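Local atomic coordinates of tubulin-like protein CetZ1 (Haloferax volcanii, PDB entry 4B46), a protein that controls cell shape as a GTP-binding, tubulin-like GTPase and is essential for the rod-shaped cell type needed for efficient swimming. Residues 93-96 against 97-100; 217-220 against 221-225. One frame throughout, in Å; residues are numbered along the deposited sequence.

How the interactions relate
Both interactions are local, each made within one continuous run of chain, and both lie away from the nucleotide site. Interaction 1 is a 3-10 turn at the surface of the GTPase domain, just before strand 100-106, held by two i-to-i+3 backbone bonds and a glutamate carboxylate set against the edge of a proline ring. Interaction 2 runs along helix 216-223, partly buried in the C-terminal domain, where i-to-i+4 bonds, a threonine hydroxyl and an isoleucine-leucine contact do the work. Their centres are about 17 Å apart, yet they meet by packing at one point, where CD1 of Ile220 lies 4.2 Å from Asp99 O.

Interaction 1. Residues 93-96 against 97-100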
loop_
_atom_site.group_PDB
_atom_site.type_symbol
_atom_site.label_atom_id
_atom_site.label_comp_id
_atom_site.label_asym_id
_atom_site.label_seq_id
_atom_site.Cartn_x
_atom_site.Cartn_y
_atom_site.Cartn_z
ATOM N N ILE A 93 18.769 7.714 5.286
ATOM C CA ILE A 93 18.232 6.365 5.443
ATOM C C ILE A 93 19.304 5.298 5.243
ATOM O O ILE A 93 20.028 5.329 4.253
ATOM C CB ILE A 93 17.121 6.115 4.405
ATOM C CG1 ILE A 93 15.889 6.954 4.737
ATOM C CG2 ILE A 93 16.777 4.631 4.307
ATOM C CD1 ILE A 93 14.790 6.849 3.701
ATOM N N PRO A 94 19.399 4.335 6.175
ATOM C CA PRO A 94 20.318 3.209 5.984
ATOM C C PRO A 94 19.738 2.241 4.949
ATOM O O PRO A 94 19.120 1.229 5.299
ATOM C CB PRO A 94 20.357 2.560 7.366
ATOM C CG PRO A 94 18.999 2.854 7.945
ATOM C CD PRO A 94 18.587 4.196 7.398
ATOM N N VAL A 95 19.934 2.567 3.675
ATOM C CA VAL A 95 19.320 1.823 2.582
ATOM C C VAL A 95 19.800 0.370 2.505
ATOM O O VAL A 95 19.029 -0.512 2.140
ATOM C CB VAL A 95 19.510 2.551 1.228
ATOM C CG1 VAL A 95 18.935 1.732 0.078
ATOM C CG2 VAL A 95 18.849 3.929 1.278
ATOM N N HIS A 96 21.055 0.113 2.874
ATOM C CA HIS A 96 21.565 -1.256 2.895
ATOM C C HIS A 96 20.780 -2.152 3.855
ATOM O O HIS A 96 20.871 -3.376 3.782
ATOM C CB HIS A 96 23.056 -1.295 3.254
ATOM C CG HIS A 96 23.947 -0.685 2.217
ATOM N ND1 HIS A 96 23.977 -1.120 0.911
ATOM C CD2 HIS A 96 24.843 0.326 2.297
ATOM C CE1 HIS A 96 24.845 -0.398 0.226
ATOM N NE2 HIS A 96 25.386 0.485 1.045
ATOM N N GLU A 97 20.004 -1.544 4.749
ATOM C CA GLU A 97 19.267 -2.322 5.742
ATOM C C GLU A 97 17.795 -2.503 5.393
ATOM O O GLU A 97 17.021 -2.977 6.223
ATOM C CB GLU A 97 19.401 -1.696 7.134
ATOM C CG GLU A 97 20.824 -1.737 7.703
ATOM C CD GLU A 97 20.998 -0.834 8.916
ATOM O OE1 GLU A 97 19.981 -0.459 9.542
ATOM O OE2 GLU A 97 22.155 -0.493 9.240
ATOM N N VAL A 98 17.399 -2.132 4.178
ATOM C CA VAL A 98 16.010 -2.335 3.771
ATOM C C VAL A 98 15.874 -3.338 2.630
ATOM O O VAL A 98 16.767 -3.472 1.788
ATOM C CB VAL A 98 15.286 -1.003 3.394
ATOM C CG1 VAL A 98 15.597 0.080 4.415
ATOM C CG2 VAL A 98 15.672 -0.543 2.000
ATOM N N ASP A 99 14.749 -4.044 2.627
ATOM C CA ASP A 99 14.415 -5.008 1.583
ATOM C C ASP A 99 13.770 -4.339 0.374
ATOM O O ASP A 99 13.895 -4.824 -0.754
ATOM C CB ASP A 99 13.459 -6.071 2.137
ATOM C CG ASP A 99 14.080 -6.871 3.258
ATOM O OD1 ASP A 99 15.229 -7.326 3.080
ATOM O OD2 ASP A 99 13.440 -7.022 4.317
ATOM N N ALA A 100 13.065 -3.237 0.616
ATOM C CA ALA A 100 12.368 -2.545 -0.460
ATOM C C ALA A 100 11.965 -1.134 -0.065
ATOM O O ALA A 100 11.903 -0.808 1.120
ATOM C CB ALA A 100 11.117 -3.349 -0.890
#
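Pro94 and Glu97 meet across the turn through both backbone and side chain. The carbonyl oxygen of Pro94 takes the amide of Glu97 at 3.0 Å (Glu97 N to Pro94 O), an i-to-i+3 bond. The pyrrolidine ring also meets the glutamate side chain obliquely: Pro94 CB is 3.7 Å from Glu97 OE1 and 3.8 Å from Glu97 CD. With CG anti to its own carbonyl carbon (chi1 -66°) and the chain extended beyond it, Glu97 brings its carboxylate up to the edge of this ring at CB and CG, and OE1 goes on to a salt bridge with Arg32. Pro94 is itself the centre of an inverse gamma turn, in which Val95 N makes a weak bond to Ile93 O.

One residue on, Val95 O accepts Val98 N at 3.1 Å, a fairly straight bond (166°) that repeats the i-to-i+3 pattern. Val98 CG2 closes in on the same oxygen, 3.4 Å from Val95 O; the same methyl, Val98 CG2, is 4.4 Å from Val95 CG1, a loose apolar contact. His96 follows in the same 3-10 segment.

The turn joins helix 83-90 to strand 100-106, which Ala100 opens. Ile93, Pro94 and Val98 rest on strand 31-38, Val95 reaches Tyr127 and Glu129, and Asp99 is tied to Lys2 and Ser216.

Interaction 2. Residues 217-220 against 221-225; sequences SEII and NTLAG
The run 217-225 takes in nearly all of helix 216-223 and the start of the loop after it; Asn221 N, Thr222 N and Leu223 N bond to the carbonyl oxygens of Ser217, Glu218 and Ile219, four residues back, and Leu223 N also makes a weak bond to Ile220 O.

Glu218 O is gripped twice by Thr222: its amide comes from above the carbonyl plane at 3.1 Å (Thr222 N to Glu218 O), and its hydroxyl donates at 2.7 Å (Thr222 OG1 to Glu218 O). Placing OG1 beside the residue's own backbone N (chi1 -60°) turns the hydroxyl back toward the preceding turn, within reach of Glu218 O. Thr222 is buried, and this bond satisfies its hydroxyl within the helix. Asn221 folds back in the same sense: its CB and CG each lie 3.2 Å from Ser217 O, covering the carbonyl that receives Asn221 N. ND2 is 3.4 Å from Ser217 O, too poorly angled for a hydrogen bond. A glycine here would keep the backbone bond but would probably uncover Ser217 O and take away the side-chain packing on the turn before it.

On the buried flank, Ile219 and Leu223, one turn apart, lie alongside each other, CG2 of Ile219 3.8 Å from CD1 of Leu223. Leu223 CG also packs on the backbone, 3.3 Å from Ile219 O. Further on, Ala224 CB lies 3.5 Å from Ile220 O.

The helix lies on the sheet where the two domains join: Ile219 and Thr222 touch strands 294-301 and 326-333 through Leu296, Tyr332 and Arg328, while Ile220 and Leu223 meet Tyr132 of strand 131-137, and Leu223 O accepts a bond from Asn163.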
loop_
_atom_site.group_PDB
_atom_site.type_symbol
_atom_site.label_atom_id
_atom_site.label_comp_id
_atom_site.label_asym_id
_atom_site.label_seq_id
_atom_site.Cartn_x
_atom_site.Cartn_y
_atom_site.Cartn_z
ATOM N N SER A 217 11.700 -12.649 0.777
ATOM C CA SER A 217 11.853 -13.243 -0.543
ATOM C C SER A 217 10.517 -13.678 -1.131
ATOM O O SER A 217 10.252 -13.485 -2.319
ATOM C CB SER A 217 12.805 -14.437 -0.484
ATOM O OG SER A 217 13.923 -14.196 -1.315
ATOM N N GLU A 218 9.675 -14.261 -0.292
ATOM C CA GLU A 218 8.376 -14.733 -0.746
ATOM C C GLU A 218 7.467 -13.591 -1.170
ATOM O O GLU A 218 6.673 -13.728 -2.100
ATOM C CB GLU A 218 7.705 -15.580 0.339
ATOM C CG GLU A 218 8.410 -16.906 0.577
ATOM C CD GLU A 218 7.628 -17.816 1.487
ATOM O OE1 GLU A 218 7.742 -17.659 2.719
ATOM O OE2 GLU A 218 6.897 -18.686 0.972
ATOM N N ILE A 219 7.573 -12.467 -0.475
ATOM C CA ILE A 219 6.778 -11.299 -0.820
ATOM C C ILE A 219 7.302 -10.699 -2.113
ATOM O O ILE A 219 6.534 -10.400 -3.031
ATOM C CB ILE A 219 6.815 -10.242 0.294
ATOM C CG1 ILE A 219 6.097 -10.776 1.536
ATOM C CG2 ILE A 219 6.185 -8.925 -0.184
ATOM C CD1 ILE A 219 6.287 -9.912 2.763
ATOM N N ILE A 220 8.620 -10.535 -2.184
ATOM C CA ILE A 220 9.247 -9.956 -3.363
ATOM C C ILE A 220 8.945 -10.799 -4.604
ATOM O O ILE A 220 8.590 -10.276 -5.665
ATOM C CB ILE A 220 10.771 -9.802 -3.133
ATOM C CG1 ILE A 220 11.011 -8.699 -2.098
ATOM C CG2 ILE A 220 11.506 -9.506 -4.436
ATOM C CD1 ILE A 220 12.428 -8.617 -1.605
ATOM N N ASN A 221 9.054 -12.113 -4.456
ATOM C CA ASN A 221 8.791 -13.021 -5.567
ATOM C C ASN A 221 7.309 -13.063 -5.973
ATOM O O ASN A 221 6.980 -13.264 -7.143
ATOM C CB ASN A 221 9.342 -14.415 -5.251
ATOM C CG ASN A 221 10.854 -14.459 -5.324
ATOM O OD1 ASN A 221 11.472 -13.560 -5.885
ATOM N ND2 ASN A 221 11.456 -15.502 -4.770
ATOM N N THR A 222 6.419 -12.848 -5.013
ATOM C CA THR A 222 4.996 -12.737 -5.330
ATOM C C THR A 222 4.704 -11.480 -6.154
ATOM O O THR A 222 3.857 -11.497 -7.056
ATOM C CB THR A 222 4.128 -12.769 -4.052
ATOM O OG1 THR A 222 4.348 -14.003 -3.363
ATOM C CG2 THR A 222 2.623 -12.668 -4.396
ATOM N N LEU A 223 5.421 -10.396 -5.857
ATOM C CA LEU A 223 5.175 -9.118 -6.517
ATOM C C LEU A 223 5.953 -8.962 -7.817
ATOM O O LEU A 223 5.719 -8.024 -8.562
ATOM C CB LEU A 223 5.543 -7.963 -5.582
ATOM C CG LEU A 223 4.757 -7.860 -4.279
ATOM C CD1 LEU A 223 5.392 -6.868 -3.325
ATOM C CD2 LEU A 223 3.303 -7.482 -4.564
ATOM N N ALA A 224 6.877 -9.882 -8.091
ATOM C CA ALA A 224 7.882 -9.660 -9.130
ATOM C C ALA A 224 7.329 -9.537 -10.545
ATOM O O ALA A 224 7.954 -8.910 -11.403
ATOM C CB ALA A 224 8.975 -10.747 -9.071
ATOM N N GLY A 225 6.171 -10.139 -10.799
ATOM C CA GLY A 225 5.566 -10.066 -12.121
ATOM C C GLY A 225 5.034 -8.685 -12.495
ATOM O O GLY A 225 4.701 -8.432 -13.649
#